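Local coordinates for protein sulfatase (Bacteroides fragilis CAG:558, PDB 6USS) that probably hydrolyses aryl sulfate esters as a calcium-dependent gut microbial sulfatase, deposited here as a mutant of its catalytic position, at residues 86-91 with 346-351; 324-329 with 429-434; 377-382 with 423-428. The protein carries 1 engineered substitution. All blocks are in the same frame, centred on the assembly; numbering follows the deposited sequence.

Overall arrangement
The three contacts lie at increasing distance from the calcium ion; only contact 1 supplies a ligand. There Cys-88 binds the ion and Lys-348 NZ forms a salt bridge with the calcium ligand Asp-43. The centre of contact 2 lies about 8 Å from that of contact 1, and the two are joined through a probable hydrogen bond from Lys-348 N to Gly-325 O (2.8 Å); the nearest side-chain atom of Trp-431 is about 9 Å from calcium. Contact 3, centred about 11 Å from contact 1 and about 18 Å from contact 2, joins the large mixed sheet to the four-stranded sheet, with Trp-425 about 13 Å from the ion at nearest atoms. Residues 423-428 run straight into 429-434, so one chain passage serves contacts 2 and 3.

Contact 1 (86-91 with 346-351); sequences SICSPT and SGKGSA. Engineered in segment 86-91: Cys-88 (natural residue Ser). With CA (calcium ion), chain C.
The sulfatase signature sequence, at the start of helix 88-97, meets the glycine-containing loop 346-351 at the calcium site, with Ser-86, Ile-87 and Cys-88 facing Lys-348 and Gly-349. Cys-88 is an engineered substitution for Ser, which is predicted to become 3-oxoalanine; no such modification is present. The one hydrogen bond across the contact runs from Gly-349 N to Ser-86 O (3.0 Å, 150° at the hydrogen), with the donor tilted 33° out of the carbonyl plane. The donor N-H is presented by a type II turn from Gly-347 to Ser-350, closed by Ser-350 N to Gly-347 O (2.8 Å). Gly-349 sits in the third position of that turn, where at its backbone angles a CB would press on the preceding carbonyl oxygen. Beside this bond, Ser-86 CB rests 3.2 Å from Ser-350 O.

Lys-348 leaves the turn with CG anti to the backbone N (chi1 177°) and stays extended beyond it, passing Ile-87 at about a right angle; Ile-87 CD1 lies 3.7 Å from Lys-348 CE. The amine forms a salt bridge with Asp-43, itself a calcium ligand. Asp-42, Asp-322 and Asn-323 complete the metal shell. Cys-88 SG is modelled 2.1 Å from the calcium ion, doubtfully short for a calcium-sulphur bond, and 3.7 Å from Lys-348 NZ.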
# COMPACT_ATOMS: atom_id res chain seq x y z
N SER A 86 3.61 -27.79 -8.00
CA SER A 86 2.96 -28.73 -7.09
C SER A 86 2.88 -28.22 -5.66
O SER A 86 2.33 -28.91 -4.80
CB SER A 86 3.66 -30.09 -7.12
OG SER A 86 4.99 -30.01 -6.68
N ILE A 87 3.38 -27.01 -5.39
CA ILE A 87 3.49 -26.45 -4.05
C ILE A 87 3.17 -24.96 -4.12
O ILE A 87 3.48 -24.29 -5.11
CB ILE A 87 4.91 -26.70 -3.47
CG1 ILE A 87 5.06 -28.17 -3.09
CG2 ILE A 87 5.22 -25.80 -2.29
CD1 ILE A 87 4.10 -28.62 -2.02
N CYS A 88 2.54 -24.44 -3.04
CA CYS A 88 2.00 -23.08 -3.04
C CYS A 88 3.03 -22.03 -3.46
O CYS A 88 2.73 -21.14 -4.26
CB CYS A 88 1.48 -22.71 -1.65
SG CYS A 88 0.39 -23.92 -0.86
N SER A 89 4.24 -22.10 -2.91
CA SER A 89 5.16 -20.97 -3.07
C SER A 89 5.65 -20.81 -4.50
O SER A 89 5.58 -19.68 -5.02
CB SER A 89 6.31 -21.10 -2.06
OG SER A 89 5.89 -20.72 -0.77
N PRO A 90 6.16 -21.84 -5.19
CA PRO A 90 6.56 -21.61 -6.59
C PRO A 90 5.42 -21.16 -7.47
O PRO A 90 5.63 -20.32 -8.36
CB PRO A 90 7.12 -22.97 -7.04
CG PRO A 90 6.55 -23.95 -6.08
CD PRO A 90 6.51 -23.21 -4.77
N THR A 91 4.21 -21.67 -7.25
CA THR A 91 3.08 -21.26 -8.09
C THR A 91 2.74 -19.79 -7.87
O THR A 91 2.62 -19.02 -8.84
CB THR A 91 1.87 -22.14 -7.80
OG1 THR A 91 2.16 -23.48 -8.24
CG2 THR A 91 0.65 -21.62 -8.54
N SER A 346 -1.65 -39.23 -7.90
CA SER A 346 -1.07 -38.61 -6.71
C SER A 346 -1.66 -37.19 -6.56
O SER A 346 -2.84 -36.95 -6.86
CB SER A 346 0.46 -38.70 -6.80
OG SER A 346 1.10 -38.07 -5.71
N GLY A 347 -0.87 -36.23 -6.07
CA GLY A 347 -1.41 -34.93 -5.77
C GLY A 347 -0.36 -33.95 -5.30
O GLY A 347 0.79 -34.01 -5.76
N LYS A 348 -0.73 -33.09 -4.36
CA LYS A 348 0.14 -32.01 -3.91
C LYS A 348 1.54 -32.52 -3.60
O LYS A 348 1.70 -33.54 -2.94
CB LYS A 348 -0.45 -31.32 -2.67
CG LYS A 348 0.46 -30.23 -2.13
CD LYS A 348 -0.21 -29.43 -1.07
CE LYS A 348 0.66 -28.23 -0.71
NZ LYS A 348 -0.01 -27.37 0.29
N GLY A 349 2.55 -31.81 -4.13
CA GLY A 349 3.93 -32.19 -3.97
C GLY A 349 4.48 -33.09 -5.06
O GLY A 349 5.70 -33.25 -5.15
N SER A 350 3.61 -33.68 -5.89
CA SER A 350 4.01 -34.59 -6.95
C SER A 350 4.22 -33.86 -8.26
O SER A 350 3.52 -32.89 -8.58
CB SER A 350 2.96 -35.68 -7.17
OG SER A 350 3.48 -36.68 -8.03
N ALA A 351 5.18 -34.34 -9.03
CA ALA A 351 5.31 -33.87 -10.40
C ALA A 351 4.30 -34.55 -11.33
O ALA A 351 4.17 -34.12 -12.48
CB ALA A 351 6.74 -34.09 -10.90
CA CA C . -1.23 -24.46 -2.14

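Contact 2 (324-329 with 429-434)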
# COMPACT_ATOMS: atom_id res chain seq x y z
N GLY A 324 -2.24 -29.26 -6.74
CA GLY A 324 -3.15 -30.39 -6.59
C GLY A 324 -3.62 -30.60 -5.16
O GLY A 324 -3.04 -30.11 -4.19
N GLY A 325 -4.72 -31.33 -5.03
CA GLY A 325 -5.22 -31.63 -3.70
C GLY A 325 -4.25 -32.48 -2.91
O GLY A 325 -3.43 -33.22 -3.46
N LEU A 326 -4.32 -32.35 -1.59
CA LEU A 326 -3.46 -33.14 -0.71
C LEU A 326 -3.89 -34.60 -0.72
O LEU A 326 -4.99 -34.94 -0.29
CB LEU A 326 -3.51 -32.58 0.71
CG LEU A 326 -2.71 -33.30 1.79
CD1 LEU A 326 -1.24 -33.14 1.52
CD2 LEU A 326 -3.05 -32.73 3.14
N SER A 327 -3.02 -35.47 -1.24
CA SER A 327 -3.31 -36.90 -1.30
C SER A 327 -2.25 -37.74 -0.59
O SER A 327 -2.22 -38.96 -0.78
CB SER A 327 -3.45 -37.36 -2.75
OG SER A 327 -2.39 -36.85 -3.53
N SER A 328 -1.41 -37.12 0.24
CA SER A 328 -0.31 -37.77 0.95
C SER A 328 -0.68 -38.25 2.34
O SER A 328 0.09 -39.00 2.94
CB SER A 328 0.86 -36.80 1.17
OG SER A 328 1.08 -35.96 0.07
N GLU A 329 -1.80 -37.78 2.89
CA GLU A 329 -2.01 -37.85 4.34
C GLU A 329 -3.31 -38.54 4.70
O GLU A 329 -4.40 -37.95 4.53
CB GLU A 329 -1.96 -36.44 4.92
CG GLU A 329 -0.57 -35.83 4.82
CD GLU A 329 -0.39 -34.57 5.64
OE1 GLU A 329 -1.42 -34.02 6.10
OE2 GLU A 329 0.77 -34.12 5.82
N ASN A 429 14.18 -29.91 -4.08
CA ASN A 429 13.85 -29.67 -2.68
C ASN A 429 13.36 -30.96 -2.04
O ASN A 429 13.23 -32.00 -2.69
CB ASN A 429 12.80 -28.58 -2.55
CG ASN A 429 13.32 -27.24 -2.97
OD1 ASN A 429 13.36 -26.92 -4.16
ND2 ASN A 429 13.74 -26.44 -1.99
N HIS A 430 13.07 -30.90 -0.74
CA HIS A 430 12.55 -32.06 -0.02
C HIS A 430 11.26 -31.64 0.70
O HIS A 430 11.31 -31.01 1.76
CB HIS A 430 13.58 -32.61 0.95
CG HIS A 430 13.39 -34.06 1.29
ND1 HIS A 430 14.14 -34.72 2.24
CD2 HIS A 430 12.53 -34.99 0.80
CE1 HIS A 430 13.76 -35.98 2.33
NE2 HIS A 430 12.78 -36.17 1.46
N TRP A 431 10.12 -32.01 0.11
CA TRP A 431 8.83 -31.78 0.74
C TRP A 431 8.63 -32.74 1.91
O TRP A 431 9.41 -33.67 2.13
CB TRP A 431 7.70 -31.94 -0.27
CG TRP A 431 6.42 -31.35 0.18
CD1 TRP A 431 6.24 -30.10 0.69
CD2 TRP A 431 5.13 -31.98 0.17
NE1 TRP A 431 4.91 -29.91 1.00
CE2 TRP A 431 4.21 -31.05 0.69
CE3 TRP A 431 4.67 -33.25 -0.22
CZ2 TRP A 431 2.85 -31.33 0.83
CZ3 TRP A 431 3.33 -33.53 -0.08
CH2 TRP A 431 2.43 -32.58 0.43
N GLY A 432 7.57 -32.52 2.67
CA GLY A 432 7.44 -33.18 3.95
C GLY A 432 7.00 -34.62 3.89
O GLY A 432 7.15 -35.34 4.88
N ASN A 433 6.44 -35.06 2.75
CA ASN A 433 5.86 -36.39 2.61
C ASN A 433 6.48 -37.13 1.42
O ASN A 433 7.00 -36.52 0.48
CB ASN A 433 4.34 -36.31 2.41
CG ASN A 433 3.63 -35.67 3.59
OD1 ASN A 433 2.52 -35.16 3.46
ND2 ASN A 433 4.28 -35.69 4.75
N ASP A 434 6.39 -38.45 1.45
CA ASP A 434 6.69 -39.28 0.30
C ASP A 434 5.41 -39.72 -0.42
O ASP A 434 4.32 -39.78 0.17
CB ASP A 434 7.49 -40.52 0.71
CG ASP A 434 8.76 -40.18 1.42
OD1 ASP A 434 9.59 -39.41 0.88
OD2 ASP A 434 8.92 -40.70 2.55
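The meeting of Ser-328 and Trp-431 is set by different chi1 choices. In Trp-431, CB points toward 324-329, and chi1 (-163°) puts CG anti to the backbone N, whereas Ser-328 holds OG anti to its carbonyl carbon (chi1 -39°), beside the backbone N. Ser-328 OG meets the six-membered end of the indole: it lies 3.3 Å from Trp-431 CZ3, at the ring edge and near its plane. Leu-326 reaches the same edge with one methyl, its CD1 being 3.9 Å from Trp-431 CH2, so a polar and an apolar atom share the rim of one ring.

No hydrogen bond crosses between the segments; the evidence is for packing of two irregular loops. One, 324-329, follows strand 315-321 of the large mixed sheet and leads away from the calcium ligands Asp-322 and Asn-323. The other, 429-434, links strands 422-427 and 441-446 of the four-stranded antiparallel sheet. Trp-431 also touches Ile-87, the N-cap of helix 88-97, which ties this loop to the start of that helix, and Trp-431 O accepts a hydrogen bond from Arg-119 NE.

Farther out, Asn-433 settles on Ser-328, with Asn-433 OD1 3.3 Å from Ser-328 CB. Glu-329 crosses the Asn-433 side chain at about a right angle, its carboxylate turned 51° from the amide plane. As modelled, Glu-329 OE2 and Asn-433 OD1 are two acceptors only 3.1 Å apart, an approach expected to be unfavourable and not a hydrogen bond.

Contact 3 (377-382 with 423-428)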
# COMPACT_ATOMS: atom_id res chain seq x y z
N TYR A 377 -2.54 -26.47 -23.55
CA TYR A 377 -1.99 -26.34 -22.21
C TYR A 377 -1.38 -24.96 -21.98
O TYR A 377 -0.92 -24.29 -22.91
CB TYR A 377 -0.96 -27.44 -21.90
CG TYR A 377 0.23 -27.65 -22.84
CD1 TYR A 377 1.15 -26.64 -23.08
CD2 TYR A 377 0.47 -28.90 -23.41
CE1 TYR A 377 2.27 -26.85 -23.90
CE2 TYR A 377 1.57 -29.12 -24.23
CZ TYR A 377 2.47 -28.10 -24.47
OH TYR A 377 3.57 -28.32 -25.29
N LEU A 378 -1.42 -24.53 -20.72
CA LEU A 378 -0.80 -23.29 -20.28
C LEU A 378 -0.29 -23.49 -18.86
O LEU A 378 -0.67 -24.44 -18.18
CB LEU A 378 -1.80 -22.13 -20.36
CG LEU A 378 -3.09 -22.30 -19.55
CD1 LEU A 378 -2.93 -21.91 -18.07
CD2 LEU A 378 -4.20 -21.49 -20.20
N ILE A 379 0.56 -22.56 -18.41
CA ILE A 379 1.18 -22.67 -17.10
C ILE A 379 1.06 -21.34 -16.36
O ILE A 379 0.98 -20.27 -16.96
CB ILE A 379 2.65 -23.11 -17.23
CG1 ILE A 379 3.28 -23.35 -15.86
CG2 ILE A 379 3.44 -22.11 -18.10
CD1 ILE A 379 4.12 -24.60 -15.81
N ILE A 380 1.09 -21.42 -15.02
CA ILE A 380 0.71 -20.32 -14.12
C ILE A 380 1.46 -19.02 -14.44
O ILE A 380 0.86 -17.94 -14.42
CB ILE A 380 0.91 -20.76 -12.65
CG1 ILE A 380 0.55 -19.64 -11.68
CG2 ILE A 380 2.33 -21.25 -12.40
CD1 ILE A 380 -0.89 -19.28 -11.66
N GLU A 381 2.76 -19.07 -14.75
CA GLU A 381 3.46 -17.82 -15.08
C GLU A 381 2.83 -17.09 -16.26
O GLU A 381 3.08 -15.89 -16.42
CB GLU A 381 4.95 -18.04 -15.37
CG GLU A 381 5.24 -18.98 -16.52
CD GLU A 381 5.76 -20.33 -16.02
OE1 GLU A 381 6.66 -20.91 -16.68
OE2 GLU A 381 5.26 -20.81 -14.96
N ASP A 382 2.05 -17.79 -17.10
CA ASP A 382 1.35 -17.14 -18.21
C ASP A 382 0.27 -16.16 -17.73
O ASP A 382 -0.08 -15.23 -18.47
CB ASP A 382 0.69 -18.19 -19.11
CG ASP A 382 1.67 -19.22 -19.64
OD1 ASP A 382 2.90 -18.96 -19.63
OD2 ASP A 382 1.20 -20.31 -20.06
N LEU A 423 6.86 -26.91 -21.45
CA LEU A 423 6.57 -26.47 -20.08
C LEU A 423 7.61 -27.06 -19.13
O LEU A 423 8.04 -28.21 -19.31
CB LEU A 423 5.16 -26.87 -19.65
CG LEU A 423 3.98 -26.39 -20.47
CD1 LEU A 423 2.71 -26.79 -19.75
CD2 LEU A 423 4.04 -24.88 -20.70
N TYR A 424 7.99 -26.31 -18.09
CA TYR A 424 9.04 -26.77 -17.19
C TYR A 424 8.68 -26.64 -15.72
O TYR A 424 8.12 -25.63 -15.27
CB TYR A 424 10.32 -25.99 -17.43
CG TYR A 424 10.80 -25.98 -18.85
CD1 TYR A 424 10.52 -24.91 -19.68
CD2 TYR A 424 11.59 -27.02 -19.35
CE1 TYR A 424 10.97 -24.87 -20.96
CE2 TYR A 424 12.05 -26.99 -20.65
CZ TYR A 424 11.74 -25.91 -21.45
OH TYR A 424 12.20 -25.86 -22.75
N TRP A 425 9.05 -27.67 -14.94
CA TRP A 425 9.02 -27.61 -13.49
C TRP A 425 10.38 -28.00 -12.93
O TRP A 425 11.09 -28.85 -13.49
CB TRP A 425 7.98 -28.55 -12.89
CG TRP A 425 6.57 -28.36 -13.33
CD1 TRP A 425 5.55 -27.84 -12.58
CD2 TRP A 425 6.01 -28.75 -14.58
NE1 TRP A 425 4.38 -27.87 -13.30
CE2 TRP A 425 4.63 -28.42 -14.54
CE3 TRP A 425 6.52 -29.34 -15.74
CZ2 TRP A 425 3.77 -28.65 -15.61
CZ3 TRP A 425 5.66 -29.57 -16.81
CH2 TRP A 425 4.31 -29.23 -16.74
N ASN A 426 10.74 -27.37 -11.81
CA ASN A 426 11.95 -27.75 -11.08
C ASN A 426 11.65 -27.76 -9.59
O ASN A 426 11.25 -26.73 -9.04
CB ASN A 426 13.12 -26.81 -11.37
CG ASN A 426 14.42 -27.39 -10.88
OD1 ASN A 426 14.58 -28.61 -10.84
ND2 ASN A 426 15.35 -26.54 -10.48
N PHE A 427 11.86 -28.91 -8.95
CA PHE A 427 11.70 -29.06 -7.50
C PHE A 427 12.96 -29.70 -6.94
O PHE A 427 12.98 -30.90 -6.61
CB PHE A 427 10.46 -29.89 -7.16
CG PHE A 427 10.07 -29.84 -5.70
CD1 PHE A 427 9.31 -28.78 -5.21
CD2 PHE A 427 10.46 -30.86 -4.81
CE1 PHE A 427 8.95 -28.72 -3.85
CE2 PHE A 427 10.10 -30.82 -3.45
CZ PHE A 427 9.35 -29.75 -2.97
N PRO A 428 14.03 -28.94 -6.82
CA PRO A 428 15.27 -29.45 -6.20
C PRO A 428 15.22 -29.34 -4.68
O PRO A 428 16.11 -28.75 -4.06
CB PRO A 428 16.35 -28.55 -6.81
CG PRO A 428 15.64 -27.23 -7.01
CD PRO A 428 14.16 -27.54 -7.24
O HOH W 1 7.06 -23.09 -18.53
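Leu-423 packs against both Tyr-377 and Ile-379, at a place where the two sheets of the chain meet: strand 378-379 pairs in parallel with strand 77-83 of the large mixed sheet, while strand 422-427 is, within the chain, an outermost strand of the four-stranded antiparallel sheet. The touching parts run 42° apart, and no direct hydrogen bond links the segments. Leu-423 divides its branches between two neighbours. Its CD1 comes obliquely to the Tyr-377 ring, 3.7 Å from Tyr-377 CD1, and its CD2 lies 3.8 Å from Ile-379 CG2. Ile-379 has CG1 anti to the backbone N (chi1 -175°), and its terminal methyl CD1 goes on to Trp-425, 4.1 Å from Trp-425 CE2.

In the next shell, polar bonds engage the aromatic groups. Tyr-377 OH is hydrogen-bonded to Arg-421 O and Gly-447 N, and Trp-425 NE1 to Ala-84 O, so each ring is hydrogen-bonded at its polar atom while its carbons touch the aliphatic side chains.

The backbone of Ile-379 is held by Asp-382 of the same segment. The Ile-379 N-H meets Asp-382 OD2 at 2.9 Å in an almost straight bond (179°), coming from above the carboxylate plane, and Asp-382 N returns a bond to Ile-379 O at 2.7 Å. Arg-421 makes a salt bridge with the other oxygen, OD1. A water adds one indirect link between the segments: it donates to Glu-381 OE1 at 2.9 Å and accepts a weak bond from Tyr-424 N at 3.4 Å.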